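Local coordinates for protein protease Do-like 1, chloroplastic (Arabidopsis thaliana, PDB 3QO6) that acts as a serine protease of the chloroplast thylakoid that is required at high temperature and may degrade damaged proteins, at residues F23-V31 against K113-V121; G252-P260 against A267-D275. All blocks are in the same frame, centred on the assembly; numbering follows the deposited sequence.

Contact 1. Residues F23-V31 against K113-V121; sequences FQENTPSVV and KLRPIPVGV
Arg115 reaches past Ser29 to Glu25 and Asn26 of helix 14-26, where it lays one face of its guanidinium against the Glu25 peptide and meets the Asn26 amide almost at a right angle, the two planes 86° apart. With CG anti to the backbone N (chi1 179°) and the chain extended on to NE, the group is carried across the Ser29 hydroxyl. Hydrogen bonds from NH1 to Ser29 and Asn26 hold it there. At the guanidinium edge, close to its plane, NH1 donates to Ser29 OG over 2.9 Å; on the face, Glu25 O lies 2.9 Å from Arg115 NE but is badly placed for a hydrogen bond. Asn26 OD1 receives Arg115 NH1 at 3.0 Å, the donor standing above the amide carbonyl plane, and takes a weak second bond from NH2; its ND2 is hydrogen-bonded to Leu22 O one turn back in the helix. Ser29 OG in turn donates to Arg115 O (2.8 Å), so one buried hydroxyl ties both ends of the arginine together. Ile117 CG2 also packs on Ser29 CB at 3.5 Å. The carboxylate of Glu25, with OE2 4.5 Å from Arg115 NH2, probably adds attraction without forming a salt bridge. Ser29 and Ile117 both hydrogen-bond through the backbone to Val59 of strand 47-61. The contact thus joins the turn leading into the first barrel strand to the connector between the two β-barrels of the trypsin-like protease fold.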
ATOM      1  N   PHE B  23     -15.372 -32.065  25.646  1.00 64.24           N
ATOM      2  CA  PHE B  23     -16.011 -31.394  24.519  1.00 66.83           C
ATOM      3  C   PHE B  23     -17.450 -31.829  24.304  1.00 68.87           C
ATOM      4  O   PHE B  23     -18.319 -30.984  24.138  1.00 70.14           O
ATOM      5  CB  PHE B  23     -15.247 -31.613  23.205  1.00 62.58           C
ATOM      6  CG  PHE B  23     -15.868 -30.904  22.037  1.00 53.44           C
ATOM      7  CD1 PHE B  23     -15.752 -29.524  21.905  1.00 51.26           C
ATOM      8  CD2 PHE B  23     -16.615 -31.608  21.098  1.00 49.57           C
ATOM      9  CE1 PHE B  23     -16.381 -28.853  20.850  1.00 46.39           C
ATOM     10  CE2 PHE B  23     -17.244 -30.950  20.048  1.00 46.01           C
ATOM     11  CZ  PHE B  23     -17.131 -29.570  19.925  1.00 45.76           C
ATOM     12  N   GLN B  24     -17.716 -33.134  24.284  1.00 72.65           N
ATOM     13  CA  GLN B  24     -19.090 -33.558  24.058  1.00 74.33           C
ATOM     14  C   GLN B  24     -20.002 -33.103  25.184  1.00 73.89           C
ATOM     15  O   GLN B  24     -21.130 -32.684  24.924  1.00 74.63           O
ATOM     16  CB  GLN B  24     -19.196 -35.070  23.836  1.00 73.85           C
ATOM     17  CG  GLN B  24     -18.494 -35.911  24.844  1.00 86.95           C
ATOM     18  CD  GLN B  24     -18.576 -37.412  24.515  1.00 96.55           C
ATOM     19  OE1 GLN B  24     -18.168 -37.855  23.427  1.00 95.73           O
ATOM     20  NE2 GLN B  24     -19.100 -38.200  25.466  1.00100.83           N
ATOM     21  N   GLU B  25     -19.521 -33.136  26.420  1.00 71.69           N
ATOM     22  CA  GLU B  25     -20.352 -32.694  27.536  1.00 72.45           C
ATOM     23  C   GLU B  25     -20.744 -31.213  27.470  1.00 71.55           C
ATOM     24  O   GLU B  25     -21.899 -30.851  27.770  1.00 73.45           O
ATOM     25  CB  GLU B  25     -19.650 -32.905  28.872  1.00 76.04           C
ATOM     26  CG  GLU B  25     -19.396 -34.319  29.290  1.00 87.95           C
ATOM     27  CD  GLU B  25     -18.776 -34.362  30.682  1.00 99.79           C
ATOM     28  OE1 GLU B  25     -17.740 -35.053  30.863  1.00102.68           O
ATOM     29  OE2 GLU B  25     -19.328 -33.696  31.598  1.00103.56           O
ATOM     30  N   ASN B  26     -19.796 -30.365  27.071  1.00 67.53           N
ATOM     31  CA  ASN B  26     -20.026 -28.930  27.047  1.00 63.53           C
ATOM     32  C   ASN B  26     -20.359 -28.234  25.757  1.00 62.91           C
ATOM     33  O   ASN B  26     -20.864 -27.123  25.798  1.00 63.85           O
ATOM     34  CB  ASN B  26     -18.838 -28.218  27.676  1.00 65.33           C
ATOM     35  CG  ASN B  26     -18.565 -28.692  29.079  1.00 69.31           C
ATOM     36  OD1 ASN B  26     -19.158 -28.213  30.043  1.00 69.51           O
ATOM     37  ND2 ASN B  26     -17.671 -29.659  29.201  1.00 72.03           N
ATOM     38  N   THR B  27     -20.092 -28.843  24.604  1.00 65.70           N
ATOM     39  CA  THR B  27     -20.403 -28.152  23.348  1.00 63.38           C
ATOM     40  C   THR B  27     -21.878 -27.771  23.283  1.00 63.92           C
ATOM     41  O   THR B  27     -22.226 -26.770  22.674  1.00 63.23           O
ATOM     42  CB  THR B  27     -19.996 -28.973  22.082  1.00 62.67           C
ATOM     43  OG1 THR B  27     -20.249 -28.190  20.909  1.00 61.16           O
ATOM     44  CG2 THR B  27     -20.763 -30.247  21.979  1.00 56.95           C
ATOM     45  N   PRO B  28     -22.767 -28.560  23.922  1.00 66.62           N
ATOM     46  CA  PRO B  28     -24.194 -28.225  23.894  1.00 65.36           C
ATOM     47  C   PRO B  28     -24.478 -26.866  24.520  1.00 65.82           C
ATOM     48  O   PRO B  28     -25.382 -26.167  24.082  1.00 67.18           O
ATOM     49  CB  PRO B  28     -24.823 -29.364  24.674  1.00 66.14           C
ATOM     50  CG  PRO B  28     -23.959 -30.520  24.298  1.00 66.15           C
ATOM     51  CD  PRO B  28     -22.582 -29.914  24.477  1.00 68.08           C
ATOM     52  N   SER B  29     -23.706 -26.484  25.533  1.00 64.70           N
ATOM     53  CA  SER B  29     -23.896 -25.185  26.171  1.00 63.93           C
ATOM     54  C   SER B  29     -23.437 -24.005  25.319  1.00 61.96           C
ATOM     55  O   SER B  29     -23.709 -22.848  25.651  1.00 62.18           O
ATOM     56  CB  SER B  29     -23.126 -25.113  27.485  1.00 67.88           C
ATOM     57  OG  SER B  29     -23.612 -26.049  28.408  1.00 73.35           O
ATOM     58  N   VAL B  30     -22.737 -24.270  24.227  1.00 60.01           N
ATOM     59  CA  VAL B  30     -22.225 -23.159  23.424  1.00 63.20           C
ATOM     60  C   VAL B  30     -23.197 -22.806  22.319  1.00 62.23           C
ATOM     61  O   VAL B  30     -23.863 -23.685  21.797  1.00 62.95           O
ATOM     62  CB  VAL B  30     -20.766 -23.491  22.859  1.00 59.51           C
ATOM     63  CG1 VAL B  30     -20.281 -22.419  21.922  1.00 51.98           C
ATOM     64  CG2 VAL B  30     -19.777 -23.595  24.027  1.00 56.72           C
ATOM     65  N   VAL B  31     -23.278 -21.517  21.978  1.00 62.45           N
ATOM     66  CA  VAL B  31     -24.186 -21.050  20.933  1.00 64.83           C
ATOM     67  C   VAL B  31     -23.501 -20.130  19.917  1.00 70.23           C
ATOM     68  O   VAL B  31     -22.439 -19.554  20.216  1.00 70.95           O
ATOM     69  CB  VAL B  31     -25.397 -20.272  21.538  1.00 63.66           C
ATOM     70  CG1 VAL B  31     -26.018 -21.092  22.663  1.00 57.44           C
ATOM     71  CG2 VAL B  31     -24.958 -18.868  22.029  1.00 50.99           C
ATOM     72  N   LYS B 113     -33.648 -27.790  25.786  0.50 82.24           N
ATOM     73  CA  LYS B 113     -32.571 -27.549  24.845  0.50 76.87           C
ATOM     74  C   LYS B 113     -31.601 -26.498  25.380  0.50 75.30           C
ATOM     75  O   LYS B 113     -30.952 -25.792  24.615  0.50 72.44           O
ATOM     76  CB  LYS B 113     -33.168 -27.104  23.516  0.50 75.89           C
ATOM     77  CG  LYS B 113     -33.914 -28.213  22.798  0.50 75.17           C
ATOM     78  CD  LYS B 113     -34.688 -27.694  21.598  0.50 76.80           C
ATOM     79  CE  LYS B 113     -33.890 -26.677  20.784  0.50 78.38           C
ATOM     80  NZ  LYS B 113     -34.567 -26.307  19.504  0.50 76.09           N
ATOM     81  N   LEU B 114     -31.502 -26.417  26.704  1.00 75.93           N
ATOM     82  CA  LEU B 114     -30.638 -25.458  27.374  1.00 76.83           C
ATOM     83  C   LEU B 114     -29.778 -26.043  28.496  1.00 79.72           C
ATOM     84  O   LEU B 114     -30.281 -26.402  29.571  1.00 77.05           O
ATOM     85  CB  LEU B 114     -31.463 -24.302  27.964  1.00 75.86           C
ATOM     86  CG  LEU B 114     -32.140 -23.313  27.011  1.00 77.42           C
ATOM     87  CD1 LEU B 114     -32.957 -22.311  27.801  1.00 78.30           C
ATOM     88  CD2 LEU B 114     -31.095 -22.580  26.186  1.00 80.16           C
ATOM     89  N   ARG B 115     -28.471 -26.120  28.244  1.00 80.15           N
ATOM     90  CA  ARG B 115     -27.536 -26.616  29.243  1.00 79.28           C
ATOM     91  C   ARG B 115     -26.743 -25.423  29.739  1.00 79.25           C
ATOM     92  O   ARG B 115     -26.049 -24.775  28.971  1.00 79.64           O
ATOM     93  CB  ARG B 115     -26.581 -27.648  28.633  1.00 79.97           C
ATOM     94  CG  ARG B 115     -25.530 -28.212  29.609  1.00 78.30           C
ATOM     95  CD  ARG B 115     -24.608 -29.256  28.941  1.00 78.13           C
ATOM     96  NE  ARG B 115     -23.658 -29.873  29.872  1.00 78.98           N
ATOM     97  CZ  ARG B 115     -22.493 -29.332  30.234  1.00 78.91           C
ATOM     98  NH1 ARG B 115     -22.122 -28.161  29.741  1.00 75.74           N
ATOM     99  NH2 ARG B 115     -21.698 -29.951  31.104  1.00 76.62           N
ATOM    100  N   PRO B 116     -26.886 -25.069  31.019  1.00 80.91           N
ATOM    101  CA  PRO B 116     -26.085 -23.919  31.455  1.00 80.33           C
ATOM    102  C   PRO B 116     -24.673 -24.451  31.796  1.00 79.03           C
ATOM    103  O   PRO B 116     -24.561 -25.460  32.504  1.00 77.61           O
ATOM    104  CB  PRO B 116     -26.869 -23.396  32.673  1.00 79.91           C
ATOM    105  CG  PRO B 116     -27.491 -24.637  33.233  1.00 78.86           C
ATOM    106  CD  PRO B 116     -27.937 -25.403  32.001  1.00 80.30           C
ATOM    107  N   ILE B 117     -23.611 -23.815  31.283  1.00 75.94           N
ATOM    108  CA  ILE B 117     -22.264 -24.318  31.569  1.00 73.87           C
ATOM    109  C   ILE B 117     -22.017 -24.278  33.044  1.00 67.33           C
ATOM    110  O   ILE B 117     -22.483 -23.391  33.733  1.00 69.85           O
ATOM    111  CB  ILE B 117     -21.092 -23.509  30.927  1.00 75.31           C
ATOM    112  CG1 ILE B 117     -21.531 -22.086  30.681  1.00 79.15           C
ATOM    113  CG2 ILE B 117     -20.577 -24.188  29.678  1.00 74.53           C
ATOM    114  CD1 ILE B 117     -21.989 -21.388  31.926  1.00 84.93           C
ATOM    115  N   PRO B 118     -21.288 -25.267  33.547  1.00 61.62           N
ATOM    116  CA  PRO B 118     -20.968 -25.335  34.959  1.00 59.59           C
ATOM    117  C   PRO B 118     -20.039 -24.170  35.224  1.00 64.16           C
ATOM    118  O   PRO B 118     -19.048 -24.006  34.540  1.00 70.54           O
ATOM    119  CB  PRO B 118     -20.264 -26.677  35.079  1.00 60.62           C
ATOM    120  CG  PRO B 118     -20.859 -27.488  33.978  1.00 58.88           C
ATOM    121  CD  PRO B 118     -20.918 -26.510  32.852  1.00 59.32           C
ATOM    122  N   VAL B 119     -20.351 -23.347  36.209  1.00 67.10           N
ATOM    123  CA  VAL B 119     -19.525 -22.193  36.511  1.00 63.99           C
ATOM    124  C   VAL B 119     -18.349 -22.537  37.404  1.00 63.95           C
ATOM    125  O   VAL B 119     -18.538 -23.061  38.473  1.00 67.15           O
ATOM    126  CB  VAL B 119     -20.366 -21.129  37.201  1.00 63.94           C
ATOM    127  CG1 VAL B 119     -19.450 -20.041  37.782  1.00 61.51           C
ATOM    128  CG2 VAL B 119     -21.383 -20.557  36.206  1.00 60.22           C
ATOM    129  N   GLY B 120     -17.134 -22.234  36.982  1.00 64.18           N
ATOM    130  CA  GLY B 120     -15.996 -22.545  37.823  1.00 63.08           C
ATOM    131  C   GLY B 120     -15.465 -21.382  38.617  1.00 66.26           C
ATOM    132  O   GLY B 120     -16.155 -20.382  38.811  1.00 70.67           O
ATOM    133  N   VAL B 121     -14.229 -21.506  39.090  1.00 68.80           N
ATOM    134  CA  VAL B 121     -13.623 -20.431  39.872  1.00 69.32           C
ATOM    135  C   VAL B 121     -12.322 -19.964  39.262  1.00 67.52           C
ATOM    136  O   VAL B 121     -11.404 -20.752  39.088  1.00 70.53           O
ATOM    137  CB  VAL B 121     -13.310 -20.873  41.319  1.00 69.11           C
ATOM    138  CG1 VAL B 121     -12.554 -19.767  42.027  1.00 67.05           C
ATOM    139  CG2 VAL B 121     -14.584 -21.172  42.065  1.00 68.02           C
TER

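Contact 2. Residues G252-P260 against A267-D275; sequences GVLVLDAPP and AGLQSTKRD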
ATOM      1  N   GLY B 252       2.244  11.978  38.308  1.00100.15           N
ATOM      2  CA  GLY B 252       0.992  11.231  38.288  1.00 96.38           C
ATOM      3  C   GLY B 252       0.031  11.507  37.136  1.00 92.93           C
ATOM      4  O   GLY B 252       0.442  11.537  35.977  1.00 94.27           O
ATOM      5  N   VAL B 253      -1.250  11.704  37.453  1.00 88.91           N
ATOM      6  CA  VAL B 253      -2.275  11.967  36.434  1.00 84.02           C
ATOM      7  C   VAL B 253      -2.703  13.428  36.443  1.00 84.10           C
ATOM      8  O   VAL B 253      -3.141  13.948  37.472  1.00 85.29           O
ATOM      9  CB  VAL B 253      -3.553  11.122  36.669  1.00 81.63           C
ATOM     10  CG1 VAL B 253      -4.450  11.194  35.463  1.00 79.89           C
ATOM     11  CG2 VAL B 253      -3.194   9.707  36.963  1.00 77.45           C
ATOM     12  N   LEU B 254      -2.606  14.079  35.292  1.00 81.50           N
ATOM     13  CA  LEU B 254      -2.977  15.488  35.164  1.00 79.85           C
ATOM     14  C   LEU B 254      -4.478  15.620  34.929  1.00 77.72           C
ATOM     15  O   LEU B 254      -4.965  15.182  33.885  1.00 78.89           O
ATOM     16  CB  LEU B 254      -2.235  16.091  33.965  1.00 81.34           C
ATOM     17  CG  LEU B 254      -2.244  17.587  33.650  1.00 81.84           C
ATOM     18  CD1 LEU B 254      -1.569  17.778  32.310  1.00 81.07           C
ATOM     19  CD2 LEU B 254      -3.638  18.143  33.595  1.00 85.69           C
ATOM     20  N   VAL B 255      -5.232  16.214  35.853  1.00 75.71           N
ATOM     21  CA  VAL B 255      -6.646  16.335  35.540  1.00 74.55           C
ATOM     22  C   VAL B 255      -6.791  17.509  34.581  1.00 74.53           C
ATOM     23  O   VAL B 255      -6.271  18.592  34.812  1.00 75.15           O
ATOM     24  CB  VAL B 255      -7.609  16.493  36.800  1.00 74.13           C
ATOM     25  CG1 VAL B 255      -6.988  15.904  38.057  1.00 65.71           C
ATOM     26  CG2 VAL B 255      -8.042  17.905  36.970  1.00 68.00           C
ATOM     27  N   LEU B 256      -7.451  17.259  33.464  1.00 73.52           N
ATOM     28  CA  LEU B 256      -7.663  18.275  32.472  1.00 73.45           C
ATOM     29  C   LEU B 256      -8.959  18.986  32.809  1.00 78.76           C
ATOM     30  O   LEU B 256      -9.059  20.208  32.689  1.00 82.15           O
ATOM     31  CB  LEU B 256      -7.758  17.626  31.096  1.00 72.30           C
ATOM     32  CG  LEU B 256      -6.516  16.818  30.685  1.00 74.42           C
ATOM     33  CD1 LEU B 256      -6.716  16.216  29.297  1.00 67.42           C
ATOM     34  CD2 LEU B 256      -5.288  17.726  30.696  1.00 72.47           C
ATOM     35  N   ASP B 257      -9.961  18.223  33.242  1.00 82.21           N
ATOM     36  CA  ASP B 257     -11.260  18.812  33.583  1.00 81.02           C
ATOM     37  C   ASP B 257     -12.004  18.080  34.701  1.00 80.48           C
ATOM     38  O   ASP B 257     -12.020  16.838  34.771  1.00 79.26           O
ATOM     39  CB  ASP B 257     -12.161  18.866  32.346  1.00 81.41           C
ATOM     40  CG  ASP B 257     -13.340  19.798  32.523  1.00 81.33           C
ATOM     41  OD1 ASP B 257     -14.438  19.482  32.032  1.00 82.81           O
ATOM     42  OD2 ASP B 257     -13.174  20.863  33.140  1.00 88.21           O
ATOM     43  N   ALA B 258     -12.611  18.870  35.580  1.00 79.02           N
ATOM     44  CA  ALA B 258     -13.393  18.354  36.698  1.00 75.90           C
ATOM     45  C   ALA B 258     -14.637  19.207  36.677  1.00 75.58           C
ATOM     46  O   ALA B 258     -14.684  20.277  37.314  1.00 73.78           O
ATOM     47  CB  ALA B 258     -12.656  18.536  38.012  1.00 73.35           C
ATOM     48  N   PRO B 259     -15.654  18.761  35.915  1.00 75.78           N
ATOM     49  CA  PRO B 259     -16.949  19.433  35.754  1.00 78.77           C
ATOM     50  C   PRO B 259     -17.520  19.730  37.135  1.00 82.15           C
ATOM     51  O   PRO B 259     -17.522  18.864  38.011  1.00 83.95           O
ATOM     52  CB  PRO B 259     -17.778  18.411  34.985  1.00 77.03           C
ATOM     53  CG  PRO B 259     -16.751  17.661  34.180  1.00 74.48           C
ATOM     54  CD  PRO B 259     -15.656  17.466  35.212  1.00 75.93           C
ATOM     55  N   PRO B 260     -18.016  20.957  37.344  1.00 85.93           N
ATOM     56  CA  PRO B 260     -18.587  21.388  38.625  1.00 86.43           C
ATOM     57  C   PRO B 260     -19.724  20.498  39.114  1.00 85.42           C
ATOM     58  O   PRO B 260     -20.025  20.457  40.313  1.00 87.05           O
ATOM     59  CB  PRO B 260     -19.038  22.816  38.332  1.00 88.45           C
ATOM     60  CG  PRO B 260     -19.466  22.738  36.901  1.00 89.95           C
ATOM     61  CD  PRO B 260     -18.329  21.935  36.283  1.00 88.40           C
ATOM     62  N   ALA B 267     -16.029  18.575  44.947  1.00 73.90           N
ATOM     63  CA  ALA B 267     -14.981  18.501  45.953  1.00 73.16           C
ATOM     64  C   ALA B 267     -13.903  19.524  45.682  1.00 77.17           C
ATOM     65  O   ALA B 267     -12.908  19.564  46.413  1.00 79.17           O
ATOM     66  CB  ALA B 267     -14.361  17.123  45.980  1.00 75.15           C
ATOM     67  N   GLY B 268     -14.081  20.310  44.612  1.00 77.71           N
ATOM     68  CA  GLY B 268     -13.128  21.358  44.256  1.00 79.66           C
ATOM     69  C   GLY B 268     -11.742  21.080  43.638  1.00 82.05           C
ATOM     70  O   GLY B 268     -10.783  21.842  43.907  1.00 78.60           O
ATOM     71  N   LEU B 269     -11.604  20.015  42.840  1.00 78.65           N
ATOM     72  CA  LEU B 269     -10.330  19.752  42.173  1.00 77.32           C
ATOM     73  C   LEU B 269     -10.239  20.741  41.011  1.00 78.72           C
ATOM     74  O   LEU B 269     -11.253  21.054  40.374  1.00 75.49           O
ATOM     75  CB  LEU B 269     -10.271  18.333  41.627  1.00 74.89           C
ATOM     76  CG  LEU B 269      -9.516  17.356  42.514  1.00 76.92           C
ATOM     77  CD1 LEU B 269     -10.260  17.209  43.838  1.00 79.04           C
ATOM     78  CD2 LEU B 269      -9.368  16.013  41.794  1.00 74.61           C
ATOM     79  N   GLN B 270      -9.033  21.226  40.720  1.00 80.99           N
ATOM     80  CA  GLN B 270      -8.868  22.205  39.649  1.00 86.26           C
ATOM     81  C   GLN B 270      -8.496  21.634  38.295  1.00 86.87           C
ATOM     82  O   GLN B 270      -7.683  20.712  38.187  1.00 87.99           O
ATOM     83  CB  GLN B 270      -7.822  23.232  40.043  1.00 91.89           C
ATOM     84  CG  GLN B 270      -8.100  23.908  41.369  1.00100.70           C
ATOM     85  CD  GLN B 270      -6.918  24.729  41.844  1.00104.87           C
ATOM     86  OE1 GLN B 270      -6.827  25.075  43.017  1.00107.13           O
ATOM     87  NE2 GLN B 270      -6.001  25.045  40.927  1.00109.69           N
ATOM     88  N   SER B 271      -9.089  22.221  37.262  1.00 85.52           N
ATOM     89  CA  SER B 271      -8.855  21.824  35.886  1.00 83.95           C
ATOM     90  C   SER B 271      -7.692  22.614  35.267  1.00 86.38           C
ATOM     91  O   SER B 271      -7.209  23.598  35.835  1.00 87.47           O
ATOM     92  CB  SER B 271     -10.131  22.063  35.096  1.00 81.16           C
ATOM     93  OG  SER B 271     -11.244  21.580  35.828  1.00 81.41           O
ATOM     94  N   THR B 272      -7.238  22.181  34.099  1.00 87.51           N
ATOM     95  CA  THR B 272      -6.143  22.859  33.418  1.00 87.49           C
ATOM     96  C   THR B 272      -6.731  24.030  32.641  1.00 90.14           C
ATOM     97  O   THR B 272      -7.740  23.848  31.965  1.00 88.86           O
ATOM     98  CB  THR B 272      -5.465  21.900  32.455  1.00 85.56           C
ATOM     99  OG1 THR B 272      -5.000  20.764  33.187  1.00 83.48           O
ATOM    100  CG2 THR B 272      -4.304  22.573  31.761  1.00 86.45           C
ATOM    101  N   LYS B 273      -6.118  25.216  32.750  1.00 91.81           N
ATOM    102  CA  LYS B 273      -6.596  26.424  32.056  1.00 95.50           C
ATOM    103  C   LYS B 273      -5.504  27.110  31.237  1.00 98.00           C
ATOM    104  O   LYS B 273      -4.418  26.557  31.070  1.00 97.85           O
ATOM    105  CB  LYS B 273      -7.170  27.440  33.052  1.00 96.33           C
ATOM    106  CG  LYS B 273      -8.547  27.100  33.622  1.00 99.80           C
ATOM    107  CD  LYS B 273      -9.206  28.325  34.294  1.00103.20           C
ATOM    108  CE  LYS B 273      -9.534  29.436  33.271  1.00105.95           C
ATOM    109  NZ  LYS B 273     -10.085  30.717  33.840  1.00106.35           N
ATOM    110  N   ARG B 274      -5.780  28.322  30.743  1.00101.14           N
ATOM    111  CA  ARG B 274      -4.795  29.047  29.936  1.00104.00           C
ATOM    112  C   ARG B 274      -4.439  30.501  30.263  1.00107.59           C
ATOM    113  O   ARG B 274      -5.252  31.428  30.143  1.00108.93           O
ATOM    114  CB  ARG B 274      -5.148  28.940  28.450  1.00103.02           C
ATOM    115  CG  ARG B 274      -4.852  27.559  27.914  1.00102.52           C
ATOM    116  CD  ARG B 274      -4.663  27.485  26.417  1.00 99.44           C
ATOM    117  NE  ARG B 274      -4.089  26.184  26.098  1.00101.73           N
ATOM    118  CZ  ARG B 274      -3.858  25.727  24.873  1.00102.10           C
ATOM    119  NH1 ARG B 274      -4.149  26.463  23.809  1.00105.77           N
ATOM    120  NH2 ARG B 274      -3.344  24.518  24.715  1.00100.34           N
ATOM    121  N   ASP B 275      -3.169  30.649  30.639  1.00109.72           N
ATOM    122  CA  ASP B 275      -2.467  31.880  31.016  1.00109.96           C
ATOM    123  C   ASP B 275      -3.040  33.261  30.714  1.00111.69           C
ATOM    124  O   ASP B 275      -2.746  34.227  31.428  1.00113.56           O
ATOM    125  CB  ASP B 275      -1.059  31.817  30.417  1.00110.75           C
ATOM    126  CG  ASP B 275       0.009  32.377  31.342  1.00111.39           C
ATOM    127  OD1 ASP B 275      -0.045  32.103  32.563  1.00108.34           O
ATOM    128  OD2 ASP B 275       0.918  33.075  30.838  1.00112.91           O
TER
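The peptide carbonyls of Val255 and Leu256 are the flat groups that receive Thr272, and they do so differently. Thr272 N approaches Leu256 O from above the carbonyl plane, 45° out of it, at 3.0 Å, whereas the hydroxyl OG1 of Thr272 donates to Val255 O from a position tilted 24° from that carbonyl's plane. OG1 sits beside the threonine's own backbone N, anti to its carbonyl carbon (chi1 -58°), which lets one residue grip two successive carbonyls. The same hydroxyl accepts from Gly283 N. One residue earlier, Ser271 OG takes the N-H of Ala258, the Ala258 N to Ser271 OG distance being 3.0 Å; Asp257 OD2 lies 3.4 Å from Ser271 OG. Apolar packing continues the seam: Ala258 CB lies 4.3 Å from Leu269 CB, and Val255 CG1 also faces Leu269 CD2. A classic β bulge at Leu256 and Asp257, opposite Lys238, interrupts strand 253-257. This strand pairs with strands 238-239 and 285-289 in the PDZ domain, while 267-275 leaves helix 263-266 through a Schellman motif at Gly268, and its Leu269 rests on Ile326 of strand 326-332.

How the contacts relate
Contact 1 is complete before contact 2 begins along the chain, and the two lie on opposite sides of its centre, their centres 49 Å and their nearest atoms about 31 Å apart. They share no sheet: contact 1 belongs to the protease part, at the start of strand 30-40 of the first barrel, and contact 2 to the PDZ domain. Neither touches an annotated catalytic residue. The assembly brings the two kinds of domain together: between strands 30-40 and 47-61 of another subunit, Asp41 forms a salt bridge with Arg274, and Thr44 OG1 hydrogen-bonds to Thr272 O of segment 267-275. A PDZ domain is therefore packed against a neighbour's protease part within the hexamer.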